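Local atomic coordinates of aminoglycoside phosphotransferase (Mycobacterium smegmatis, PDB entry 6EF6), a protein that phosphorylates (S)-1-amino-2-propanol in the aminoacetone utilization microcompartment and belongs to the aminoglycoside phosphotransferase group of kinase-like enzymes. Residues A[51-56]-A[70-75]; A[76-81]-A[123-128]; A[229-234]-A[250-255]. All coordinates share one frame; numbering follows the deposited sequence. Where two conformers were deposited one is given.

In the fold
Contacts 1 and 2 belong to the five-stranded N-terminal sheet and the helix packed on it, while contact 3 brings together the two metal-binding loops near the middle of the chain. The centres of contacts 1 and 2 lie about 10 Å apart, of 1 and 3 about 13 Å, of 2 and 3 about 17 Å. His-71 ties contact 1 to strand 124-130 of contact 2 by backbone pairing with His-125. Hydrogen bonds lead to contact 3 from Asn-54 and His-76 to Asp-254 and from Tyr-75 to Asp-255. Contacts 1 and 3 both border the benzoic acid; Glu-53 lines the amine ligand's pocket, its side chain about 5 Å from the sodium ion held by Asp-231 and Asp-252.

Contact 1 of 3, residues A[51-56]-A[70-75]; sequences LSENAT and VHRQDY. With JFN ((2R)-1-methoxypropan-2-amine), chain C; BEZ (benzoic acid), chain B.
Asn-54 and Arg-72 make the tight part of this contact. OD1 of Asn-54 accepts the backbone N-H of Arg-72 in a nearly straight bond (2.9 Å, 172°), with the donor tilted out of the carbonyl plane; CG of Arg-72 closes in on the same oxygen, and a water joins it to His-71 ND1. That CG stands between its own backbone N and carbonyl carbon (chi1 63°); the chain then runs extended to NE and carries the guanidinium back over Glu-53. There NH2 lies 3.1 Å from CB of Glu-53, and the carboxylate stacks on one guanidinium face, the planes 15° apart. This is a salt bridge of charges alone, Glu-53 OE2 to Arg-72 NH1 at 3.5 Å, with OE2 less surely placed; CB of Tyr-75 lies off-centre over the opposite face. Ala-55 and Val-70 form one antiparallel hydrogen-bonded pair with unequal bonds: Val-70 N to Ala-55 O is 2.8 Å, the return bond from Ala-55 N to Val-70 O weak at 3.3 Å. A water bridges the latter two atoms, so the looser bond is helped by solvent. An ST turn, with Ser-52 OG accepting from Asn-54 N at 2.7 Å, shapes the loop between strands 45-48 and 55-61, here flanked by the benzoic acid. This turn between the first two strands probably corresponds to the nucleotide-positioning loop of kinase-like folds.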
loop_
_atom_site.group_PDB
_atom_site.type_symbol
_atom_site.label_atom_id
_atom_site.label_comp_id
_atom_site.label_asym_id
_atom_site.label_seq_id
_atom_site.Cartn_x
_atom_site.Cartn_y
_atom_site.Cartn_z
ATOM N N LEU A 51 3.639 -11.181 -3.916
ATOM C CA LEU A 51 3.788 -9.776 -3.572
ATOM C C LEU A 51 2.964 -8.985 -4.570
ATOM O O LEU A 51 2.895 -9.348 -5.748
ATOM C CB LEU A 51 5.248 -9.346 -3.704
ATOM C CG LEU A 51 6.403 -10.135 -3.063
ATOM C CD1 LEU A 51 7.715 -9.776 -3.697
ATOM C CD2 LEU A 51 6.458 -9.903 -1.600
ATOM N N SER A 52 2.321 -7.924 -4.089
ATOM C CA SER A 52 1.660 -6.929 -4.932
ATOM C C SER A 52 0.347 -7.406 -5.535
ATOM O O SER A 52 0.177 -8.592 -5.758
ATOM C CB SER A 52 2.603 -6.464 -6.049
ATOM O OG SER A 52 1.902 -5.718 -7.019
ATOM N N GLU A 53 -0.562 -6.484 -5.858
ATOM C CA GLU A 53 -1.708 -6.820 -6.701
ATOM C C GLU A 53 -1.316 -6.988 -8.168
ATOM O O GLU A 53 -2.084 -7.564 -8.947
ATOM C CB GLU A 53 -2.754 -5.708 -6.625
ATOM C CG GLU A 53 -3.841 -5.893 -5.599
ATOM C CD GLU A 53 -5.149 -5.253 -6.048
ATOM O OE1 GLU A 53 -5.826 -5.827 -6.930
ATOM O OE2 GLU A 53 -5.490 -4.166 -5.532
ATOM N N ASN A 54 -0.164 -6.470 -8.568
ATOM C CA ASN A 54 0.381 -6.712 -9.893
ATOM C C ASN A 54 1.107 -8.053 -9.872
ATOM O O ASN A 54 1.487 -8.566 -8.810
ATOM C CB ASN A 54 1.359 -5.580 -10.253
ATOM C CG ASN A 54 0.704 -4.204 -10.174
ATOM O OD1 ASN A 54 -0.268 -3.929 -10.860
ATOM N ND2 ASN A 54 1.196 -3.364 -9.285
ATOM N N ALA A 55 1.290 -8.632 -11.048
ATOM C CA ALA A 55 2.057 -9.868 -11.165
ATOM C C ALA A 55 3.538 -9.518 -11.098
ATOM O O ALA A 55 4.037 -8.775 -11.942
ATOM C CB ALA A 55 1.710 -10.551 -12.486
ATOM N N THR A 56 4.243 -10.040 -10.097
ATOM C CA THR A 56 5.657 -9.756 -9.885
ATOM C C THR A 56 6.433 -11.066 -9.896
ATOM O O THR A 56 5.987 -12.052 -9.301
ATOM C CB THR A 56 5.830 -9.026 -8.547
ATOM O OG1 THR A 56 5.150 -7.752 -8.609
ATOM C CG2 THR A 56 7.313 -8.769 -8.239
ATOM N N VAL A 70 4.743 -6.701 -13.626
ATOM C CA VAL A 70 3.805 -6.512 -14.736
ATOM C C VAL A 70 2.559 -5.809 -14.191
ATOM O O VAL A 70 1.809 -6.377 -13.394
ATOM C CB VAL A 70 3.442 -7.844 -15.404
ATOM C CG1 VAL A 70 2.401 -7.633 -16.527
ATOM C CG2 VAL A 70 4.677 -8.526 -15.989
ATOM N N HIS A 71 2.309 -4.574 -14.622
ATOM C CA HIS A 71 1.212 -3.794 -14.059
ATOM C C HIS A 71 -0.126 -4.317 -14.542
ATOM O O HIS A 71 -0.306 -4.653 -15.719
ATOM C CB HIS A 71 1.361 -2.332 -14.465
ATOM C CG HIS A 71 2.439 -1.621 -13.724
ATOM N ND1 HIS A 71 2.178 -0.854 -12.615
ATOM C CD2 HIS A 71 3.777 -1.573 -13.910
ATOM C CE1 HIS A 71 3.319 -0.374 -12.144
ATOM N NE2 HIS A 71 4.303 -0.776 -12.926
ATOM N N ARG A 72 -1.073 -4.410 -13.621
ATOM C CA ARG A 72 -2.387 -4.823 -14.032
ATOM C C ARG A 72 -3.005 -3.786 -14.970
ATOM O O ARG A 72 -2.559 -2.641 -15.070
ATOM C CB ARG A 72 -3.266 -5.152 -12.834
ATOM C CG ARG A 72 -3.533 -4.014 -11.929
ATOM C CD ARG A 72 -4.350 -4.550 -10.775
ATOM N NE ARG A 72 -4.853 -3.499 -9.908
ATOM C CZ ARG A 72 -4.153 -2.951 -8.923
ATOM N NH1 ARG A 72 -4.701 -2.005 -8.175
ATOM N NH2 ARG A 72 -2.912 -3.352 -8.681
ATOM N N GLN A 73 -4.000 -4.241 -15.721
ATOM C CA GLN A 73 -4.589 -3.426 -16.767
ATOM C C GLN A 73 -5.354 -2.258 -16.163
ATOM O O GLN A 73 -6.024 -2.398 -15.142
ATOM C CB GLN A 73 -5.540 -4.291 -17.605
ATOM C CG GLN A 73 -6.432 -3.511 -18.542
ATOM C CD GLN A 73 -7.395 -4.401 -19.301
ATOM O OE1 GLN A 73 -7.025 -5.484 -19.759
ATOM N NE2 GLN A 73 -8.642 -3.953 -19.427
ATOM N N ASP A 74 -5.220 -1.088 -16.784
ATOM C CA ASP A 74 -6.085 0.071 -16.609
ATOM C C ASP A 74 -5.843 0.851 -15.313
ATOM O O ASP A 74 -6.439 1.913 -15.141
ATOM C CB ASP A 74 -7.585 -0.265 -16.726
ATOM C CG ASP A 74 -8.005 -0.538 -18.162
ATOM O OD1 ASP A 74 -7.459 0.123 -19.073
ATOM O OD2 ASP A 74 -8.863 -1.421 -18.382
ATOM N N TYR A 75 -4.991 0.385 -14.406
ATOM C CA TYR A 75 -4.872 1.083 -13.123
ATOM C C TYR A 75 -4.080 2.376 -13.253
ATOM O O TYR A 75 -4.479 3.395 -12.679
ATOM C CB TYR A 75 -4.243 0.171 -12.075
ATOM C CG TYR A 75 -4.448 0.562 -10.601
ATOM C CD1 TYR A 75 -5.733 0.652 -10.048
ATOM C CD2 TYR A 75 -3.362 0.736 -9.773
ATOM C CE1 TYR A 75 -5.919 0.959 -8.692
ATOM C CE2 TYR A 75 -3.542 1.061 -8.391
ATOM C CZ TYR A 75 -4.808 1.159 -7.891
ATOM O OH TYR A 75 -5.020 1.434 -6.549
HETATM C C07 JFN C . -4.417 -7.647 -1.447
HETATM C C08 JFN C . -5.305 -4.084 -1.943
HETATM C C09 JFN C . -4.715 -5.359 -1.356
HETATM C C15 JFN C . -4.710 -2.886 -1.223
HETATM N N04 JFN C . -4.923 -3.942 -3.330
HETATM O O02 JFN C . -5.246 -6.564 -1.798
HETATM C C BEZ B . 6.840 -3.872 -6.611
HETATM O O1 BEZ B . 6.844 -2.646 -6.722
HETATM O O2 BEZ B . 5.774 -4.514 -6.832
HETATM C C1 BEZ B . 8.106 -4.551 -6.211
HETATM C C2 BEZ B . 8.077 -5.828 -5.681
HETATM C C3 BEZ B . 9.269 -6.444 -5.317
HETATM C C4 BEZ B . 10.475 -5.774 -5.471
HETATM C C5 BEZ B . 10.497 -4.490 -6.008
HETATM C C6 BEZ B . 9.311 -3.883 -6.363
HETATM O O HOH W 1 -0.518 -1.132 -11.519
HETATM O O HOH W 2 -0.549 -7.830 -13.396
#

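Contact 2 of 3, residues A[76-81]-A[123-128]; sequences HQPHEI and PRHVVH
Pro-78 lies over one face of the His-125 imidazole, and its CG comes within 3.4 Å of CE1. The imidazole reaches this place because CG of His-125 stands anti to the carbonyl carbon (chi1 -44°), which sends the ring out from strand 124-130 to the first turn of helix 78-94. The carbonyl oxygen of His-76 faces the ring's edge, 3.7 Å from CD2, and ND1 is hydrogen-bonded to Thr-113 on the neighbouring strand, which helps to fix the ring's rotation. Ile-81, one turn further along the helix, divides its branches between two strand residues. With CG1 beside the backbone N (chi1 -58°) and the chain extended beyond it, CD1 reaches CB of His-125 at 3.7 Å. The other branch, CG2, slides past CG2 of Val-127 at 3.8 Å, the two side chains running in opposite directions. Between these two segments the contact is thus van der Waals packing. The helix start is secured within its own segment: Glu-80 folds back so that OE1 accepts the N-H of Gln-77 (2.6 Å, 177°), which is one half of a capping box. Its other oxygen takes a weak bond from His-76 ND1, while NE2 of the same ring is hydrogen-bonded to Asp-254 O. With both nitrogens donating, the His-76 ring is probably protonated, its charge close to the carboxylate of Glu-80.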
loop_
_atom_site.group_PDB
_atom_site.type_symbol
_atom_site.label_atom_id
_atom_site.label_comp_id
_atom_site.label_asym_id
_atom_site.label_seq_id
_atom_site.Cartn_x
_atom_site.Cartn_y
_atom_site.Cartn_z
ATOM N N HIS A 76 -2.960 2.372 -13.993
ATOM C CA HIS A 76 -2.175 3.583 -14.175
ATOM C C HIS A 76 -1.882 3.813 -15.646
ATOM O O HIS A 76 -1.784 2.867 -16.432
ATOM C CB HIS A 76 -0.804 3.465 -13.514
ATOM C CG HIS A 76 -0.842 3.397 -12.022
ATOM N ND1 HIS A 76 -1.452 4.356 -11.245
ATOM C CD2 HIS A 76 -0.285 2.506 -11.170
ATOM C CE1 HIS A 76 -1.303 4.027 -9.966
ATOM N NE2 HIS A 76 -0.599 2.913 -9.898
ATOM N N GLN A 77 -1.671 5.087 -15.979
ATOM C CA GLN A 77 -1.024 5.496 -17.211
ATOM C C GLN A 77 0.484 5.514 -17.026
ATOM O O GLN A 77 0.988 5.616 -15.904
ATOM C CB GLN A 77 -1.480 6.901 -17.591
ATOM C CG GLN A 77 -2.974 7.034 -17.802
ATOM C CD GLN A 77 -3.500 6.066 -18.841
ATOM O OE1 GLN A 77 -4.266 5.149 -18.529
ATOM N NE2 GLN A 77 -3.088 6.262 -20.086
ATOM N N PRO A 78 1.257 5.479 -18.105
ATOM C CA PRO A 78 2.716 5.390 -17.922
ATOM C C PRO A 78 3.330 6.580 -17.208
ATOM O O PRO A 78 4.259 6.386 -16.431
ATOM C CB PRO A 78 3.264 5.218 -19.345
ATOM C CG PRO A 78 2.115 4.824 -20.168
ATOM C CD PRO A 78 0.864 5.363 -19.525
ATOM N N HIS A 79 2.845 7.796 -17.432
ATOM C CA HIS A 79 3.428 8.947 -16.750
ATOM C C HIS A 79 3.249 8.858 -15.245
ATOM O O HIS A 79 4.105 9.328 -14.488
ATOM C CB HIS A 79 2.842 10.247 -17.313
ATOM C CG HIS A 79 1.480 10.587 -16.783
ATOM N ND1 HIS A 79 0.315 10.158 -17.386
ATOM C CD2 HIS A 79 1.099 11.322 -15.711
ATOM C CE1 HIS A 79 -0.722 10.610 -16.705
ATOM N NE2 HIS A 79 -0.274 11.318 -15.683
ATOM N N GLU A 80 2.150 8.242 -14.787
ATOM C CA GLU A 80 1.940 8.033 -13.358
ATOM C C GLU A 80 2.969 7.071 -12.796
ATOM O O GLU A 80 3.514 7.298 -11.721
ATOM C CB GLU A 80 0.555 7.449 -13.122
ATOM C CG GLU A 80 -0.629 8.312 -13.462
ATOM C CD GLU A 80 -1.922 7.508 -13.312
ATOM O OE1 GLU A 80 -2.378 6.941 -14.323
ATOM O OE2 GLU A 80 -2.445 7.385 -12.172
ATOM N N ILE A 81 3.257 5.989 -13.525
ATOM C CA ILE A 81 4.286 5.049 -13.090
ATOM C C ILE A 81 5.640 5.743 -13.055
ATOM O O ILE A 81 6.400 5.602 -12.091
ATOM C CB ILE A 81 4.287 3.789 -13.982
ATOM C CG1 ILE A 81 2.907 3.083 -13.974
ATOM C CG2 ILE A 81 5.388 2.833 -13.523
ATOM C CD1 ILE A 81 2.749 1.901 -14.972
ATOM N N PRO A 123 -2.355 -2.226 -24.252
ATOM C CA PRO A 123 -0.955 -2.362 -23.829
ATOM C C PRO A 123 -0.774 -2.464 -22.312
ATOM O O PRO A 123 -1.538 -1.898 -21.528
ATOM C CB PRO A 123 -0.300 -1.095 -24.386
ATOM C CG PRO A 123 -1.100 -0.774 -25.622
ATOM C CD PRO A 123 -2.507 -1.270 -25.371
ATOM N N ARG A 124 0.265 -3.201 -21.908
ATOM C CA ARG A 124 0.597 -3.451 -20.511
ATOM C C ARG A 124 1.970 -2.879 -20.194
ATOM O O ARG A 124 2.907 -3.021 -20.991
ATOM C CB ARG A 124 0.645 -4.959 -20.258
ATOM C CG ARG A 124 -0.606 -5.676 -20.738
ATOM C CD ARG A 124 -1.761 -5.335 -19.840
ATOM N NE ARG A 124 -1.472 -5.758 -18.486
ATOM C CZ ARG A 124 -1.627 -6.999 -18.036
ATOM N NH1 ARG A 124 -2.083 -7.960 -18.830
ATOM N NH2 ARG A 124 -1.332 -7.280 -16.782
ATOM N N HIS A 125 2.081 -2.252 -19.032
ATOM C CA HIS A 125 3.318 -1.627 -18.600
ATOM C C HIS A 125 4.077 -2.547 -17.647
ATOM O O HIS A 125 3.478 -3.277 -16.839
ATOM C CB HIS A 125 3.016 -0.270 -17.949
ATOM C CG HIS A 125 2.010 0.534 -18.715
ATOM N ND1 HIS A 125 2.190 0.888 -20.037
ATOM C CD2 HIS A 125 0.797 1.020 -18.356
ATOM C CE1 HIS A 125 1.130 1.552 -20.459
ATOM N NE2 HIS A 125 0.279 1.661 -19.455
ATOM N N VAL A 126 5.402 -2.514 -17.763
ATOM C CA VAL A 126 6.298 -3.382 -17.017
ATOM C C VAL A 126 7.438 -2.534 -16.463
ATOM O O VAL A 126 7.933 -1.636 -17.144
ATOM C CB VAL A 126 6.815 -4.498 -17.956
ATOM C CG1 VAL A 126 7.716 -5.409 -17.217
ATOM C CG2 VAL A 126 5.624 -5.275 -18.550
ATOM N N VAL A 127 7.846 -2.804 -15.226
ATOM C CA VAL A 127 9.054 -2.210 -14.652
ATOM C C VAL A 127 9.936 -3.331 -14.105
ATOM O O VAL A 127 9.439 -4.284 -13.496
ATOM C CB VAL A 127 8.745 -1.144 -13.564
ATOM C CG1 VAL A 127 10.035 -0.537 -13.077
ATOM C CG2 VAL A 127 7.815 -0.097 -14.089
ATOM N N HIS A 128 11.239 -3.239 -14.355
ATOM C CA HIS A 128 12.238 -4.213 -13.921
ATOM C C HIS A 128 13.036 -3.607 -12.778
ATOM O O HIS A 128 13.456 -2.449 -12.866
ATOM C CB HIS A 128 13.143 -4.543 -15.104
ATOM C CG HIS A 128 13.991 -5.766 -14.939
ATOM N ND1 HIS A 128 14.830 -6.196 -15.945
ATOM C CD2 HIS A 128 14.111 -6.673 -13.941
ATOM C CE1 HIS A 128 15.447 -7.298 -15.569
ATOM N NE2 HIS A 128 15.023 -7.621 -14.364
#

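Contact 3 of 3, residues A[229-234]-A[250-255]. With NA (sodium ion), chain D; BEZ (benzoic acid), chain B.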
loop_
_atom_site.group_PDB
_atom_site.type_symbol
_atom_site.label_atom_id
_atom_site.label_comp_id
_atom_site.label_asym_id
_atom_site.label_seq_id
_atom_site.Cartn_x
_atom_site.Cartn_y
_atom_site.Cartn_z
ATOM N N HIS A 229 3.139 6.576 0.536
ATOM C CA HIS A 229 3.223 5.238 -0.071
ATOM C C HIS A 229 1.842 4.573 -0.202
ATOM O O HIS A 229 1.519 4.026 -1.253
ATOM C CB HIS A 229 4.188 4.404 0.753
ATOM C CG HIS A 229 4.366 2.992 0.297
ATOM N ND1 HIS A 229 3.377 2.030 0.427
ATOM C CD2 HIS A 229 5.445 2.374 -0.253
ATOM C CE1 HIS A 229 3.866 0.879 -0.003
ATOM N NE2 HIS A 229 5.119 1.055 -0.402
ATOM N N ALA A 230 1.033 4.655 0.876
ATOM C CA ALA A 230 -0.372 4.246 0.893
ATOM C C ALA A 230 -0.573 2.745 0.849
ATOM O O ALA A 230 -1.714 2.313 0.745
ATOM C CB ALA A 230 -1.204 4.966 -0.160
ATOM N N ASP A 231 0.461 1.923 1.030
ATOM C CA ASP A 231 0.300 0.468 1.187
ATOM C C ASP A 231 1.401 -0.099 2.074
ATOM O O ASP A 231 2.049 -1.104 1.746
ATOM C CB ASP A 231 0.161 -0.283 -0.141
ATOM C CG ASP A 231 -0.423 -1.682 0.049
ATOM O OD1 ASP A 231 -1.033 -1.986 1.094
ATOM O OD2 ASP A 231 -0.163 -2.505 -0.869
ATOM N N LEU A 232 1.602 0.529 3.226
ATOM C CA LEU A 232 2.694 0.176 4.143
ATOM C C LEU A 232 2.285 -0.893 5.146
ATOM O O LEU A 232 2.412 -0.758 6.372
ATOM C CB LEU A 232 3.207 1.430 4.826
ATOM C CG LEU A 232 4.030 2.364 3.924
ATOM C CD1 LEU A 232 4.311 3.701 4.630
ATOM C CD2 LEU A 232 5.316 1.708 3.471
ATOM N N ARG A 233 1.822 -1.975 4.563
ATOM C CA ARG A 233 1.614 -3.242 5.259
ATOM C C ARG A 233 2.944 -3.893 5.594
ATOM O O ARG A 233 3.928 -3.719 4.876
ATOM C CB ARG A 233 0.912 -4.217 4.324
ATOM C CG ARG A 233 -0.477 -3.841 4.072
ATOM C CD ARG A 233 -1.176 -4.859 3.199
ATOM N NE ARG A 233 -0.860 -4.699 1.782
ATOM C CZ ARG A 233 -0.195 -5.579 1.028
ATOM N NH1 ARG A 233 0.266 -6.714 1.534
ATOM N NH2 ARG A 233 0.030 -5.312 -0.261
ATOM N N LEU A 234 2.981 -4.704 6.670
ATOM C CA LEU A 234 4.212 -5.390 7.026
ATOM C C LEU A 234 4.778 -6.196 5.856
ATOM O O LEU A 234 5.990 -6.274 5.677
ATOM C CB LEU A 234 3.933 -6.296 8.230
ATOM C CG LEU A 234 3.633 -5.615 9.573
ATOM C CD1 LEU A 234 2.908 -6.609 10.514
ATOM C CD2 LEU A 234 4.864 -5.109 10.243
ATOM N N VAL A 250 11.574 -1.235 1.381
ATOM C CA VAL A 250 10.171 -0.939 1.157
ATOM C C VAL A 250 9.868 -1.170 -0.312
ATOM O O VAL A 250 10.581 -0.646 -1.178
ATOM C CB VAL A 250 9.858 0.520 1.519
ATOM C CG1 VAL A 250 8.329 0.786 1.334
ATOM C CG2 VAL A 250 10.284 0.837 2.936
ATOM N N ILE A 251 8.874 -2.027 -0.591
ATOM C CA ILE A 251 8.528 -2.361 -1.962
ATOM C C ILE A 251 7.095 -1.883 -2.241
ATOM O O ILE A 251 6.366 -1.408 -1.356
ATOM C CB ILE A 251 8.685 -3.874 -2.242
ATOM C CG1 ILE A 251 7.703 -4.698 -1.424
ATOM C CG2 ILE A 251 10.126 -4.312 -2.001
ATOM C CD1 ILE A 251 7.436 -6.080 -2.005
ATOM N N ASP A 252 6.664 -2.048 -3.496
ATOM C CA ASP A 252 5.263 -1.888 -3.886
ATOM C C ASP A 252 4.734 -0.492 -3.568
ATOM O O ASP A 252 3.742 -0.315 -2.863
ATOM C CB ASP A 252 4.379 -2.962 -3.247
ATOM C CG ASP A 252 2.975 -2.997 -3.840
ATOM O OD1 ASP A 252 2.750 -2.326 -4.859
ATOM O OD2 ASP A 252 2.107 -3.690 -3.266
ATOM N N PHE A 253 5.382 0.486 -4.213
ATOM C CA PHE A 253 4.928 1.886 -4.210
ATOM C C PHE A 253 3.775 2.124 -5.203
ATOM O O PHE A 253 3.471 3.275 -5.535
ATOM C CB PHE A 253 6.109 2.859 -4.470
ATOM C CG PHE A 253 7.020 3.084 -3.314
ATOM C CD1 PHE A 253 7.943 2.110 -2.898
ATOM C CD2 PHE A 253 7.074 4.325 -2.692
ATOM C CE1 PHE A 253 8.816 2.350 -1.855
ATOM C CE2 PHE A 253 7.955 4.540 -1.638
ATOM C CZ PHE A 253 8.820 3.579 -1.219
ATOM N N ASP A 254 3.153 1.069 -5.745
ATOM C CA ASP A 254 2.231 1.282 -6.851
ATOM C C ASP A 254 0.937 1.992 -6.447
ATOM O O ASP A 254 0.238 2.450 -7.352
ATOM C CB ASP A 254 1.896 -0.070 -7.487
ATOM C CG ASP A 254 1.138 0.067 -8.819
ATOM O OD1 ASP A 254 1.589 0.775 -9.745
ATOM O OD2 ASP A 254 0.070 -0.584 -8.972
ATOM N N ASP A 255 0.583 2.064 -5.182
ATOM C CA ASP A 255 -0.563 2.847 -4.711
ATOM C C ASP A 255 -0.168 4.233 -4.245
ATOM O O ASP A 255 -0.982 4.955 -3.697
ATOM C CB ASP A 255 -1.389 2.142 -3.619
ATOM C CG ASP A 255 -2.290 1.068 -4.131
ATOM O OD1 ASP A 255 -2.561 1.027 -5.339
ATOM O OD2 ASP A 255 -2.685 0.240 -3.254
HETATM NA NA NA D . -0.321 -2.786 -3.060
HETATM C C BEZ B . 6.840 -3.872 -6.611
HETATM O O1 BEZ B . 6.844 -2.646 -6.722
HETATM O O2 BEZ B . 5.774 -4.514 -6.832
HETATM C C1 BEZ B . 8.106 -4.551 -6.211
HETATM C C2 BEZ B . 8.077 -5.828 -5.681
HETATM C C3 BEZ B . 9.269 -6.444 -5.317
HETATM C C4 BEZ B . 10.475 -5.774 -5.471
HETATM C C5 BEZ B . 10.497 -4.490 -6.008
HETATM C C6 BEZ B . 9.311 -3.883 -6.363
HETATM O O HOH W 3 1.848 1.653 -2.702
HETATM O O HOH W 4 -3.303 0.704 -0.674
HETATM O O HOH W 5 2.557 -5.897 -2.094
HETATM O O HOH W 6 0.488 -0.834 -3.702
HETATM O O HOH W 7 0.078 -3.525 -5.386
HETATM O O HOH W 8 -2.287 -2.402 -3.398
#
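Asp-252 OD2 binds the sodium ion at 2.6 Å and accepts a hydrogen bond of 2.5 Å from water 5; from the other segment Asp-231 OD2 binds the same ion at 2.2 Å. These loops carry the HxD and DFD sequences, probably the counterparts in this family of the catalytic-loop and metal-binding motifs of protein kinases. The two carboxylates meet the ion with their planes 80° apart, and waters 6, 7 and 8 complete the five ligands found. In the conformer given, Arg-233 holds Asp-231 side-on, NE to OD1 and NH2 to OD2, on the syn side but tilted out of the carboxylate plane; Arg-310 adds a further salt bridge to OD1. Away from the ion, His-229 locks the loops together. A chi1 of 178° sends its ring across to the other segment, where NE2 donates in the ring plane to Ile-251 O (2.9 Å, 161°). ND1 meanwhile accepts from Asp-231 N, so the imidazole is pinned at both nitrogens and its rotation is set. Its CD2 edge points into the face of Phe-253 in a T-shaped stack, centroids 4.4 Å apart, and CD2 of Leu-232 lies over one of its own faces. Water 3 lies within hydrogen-bonding distance of His-229 O and Asp-252 O and accepts from Asp-255 N. On the benzoic acid side, Asp-252 N makes a weak hydrogen bond of 3.3 Å to O1 of the ligand.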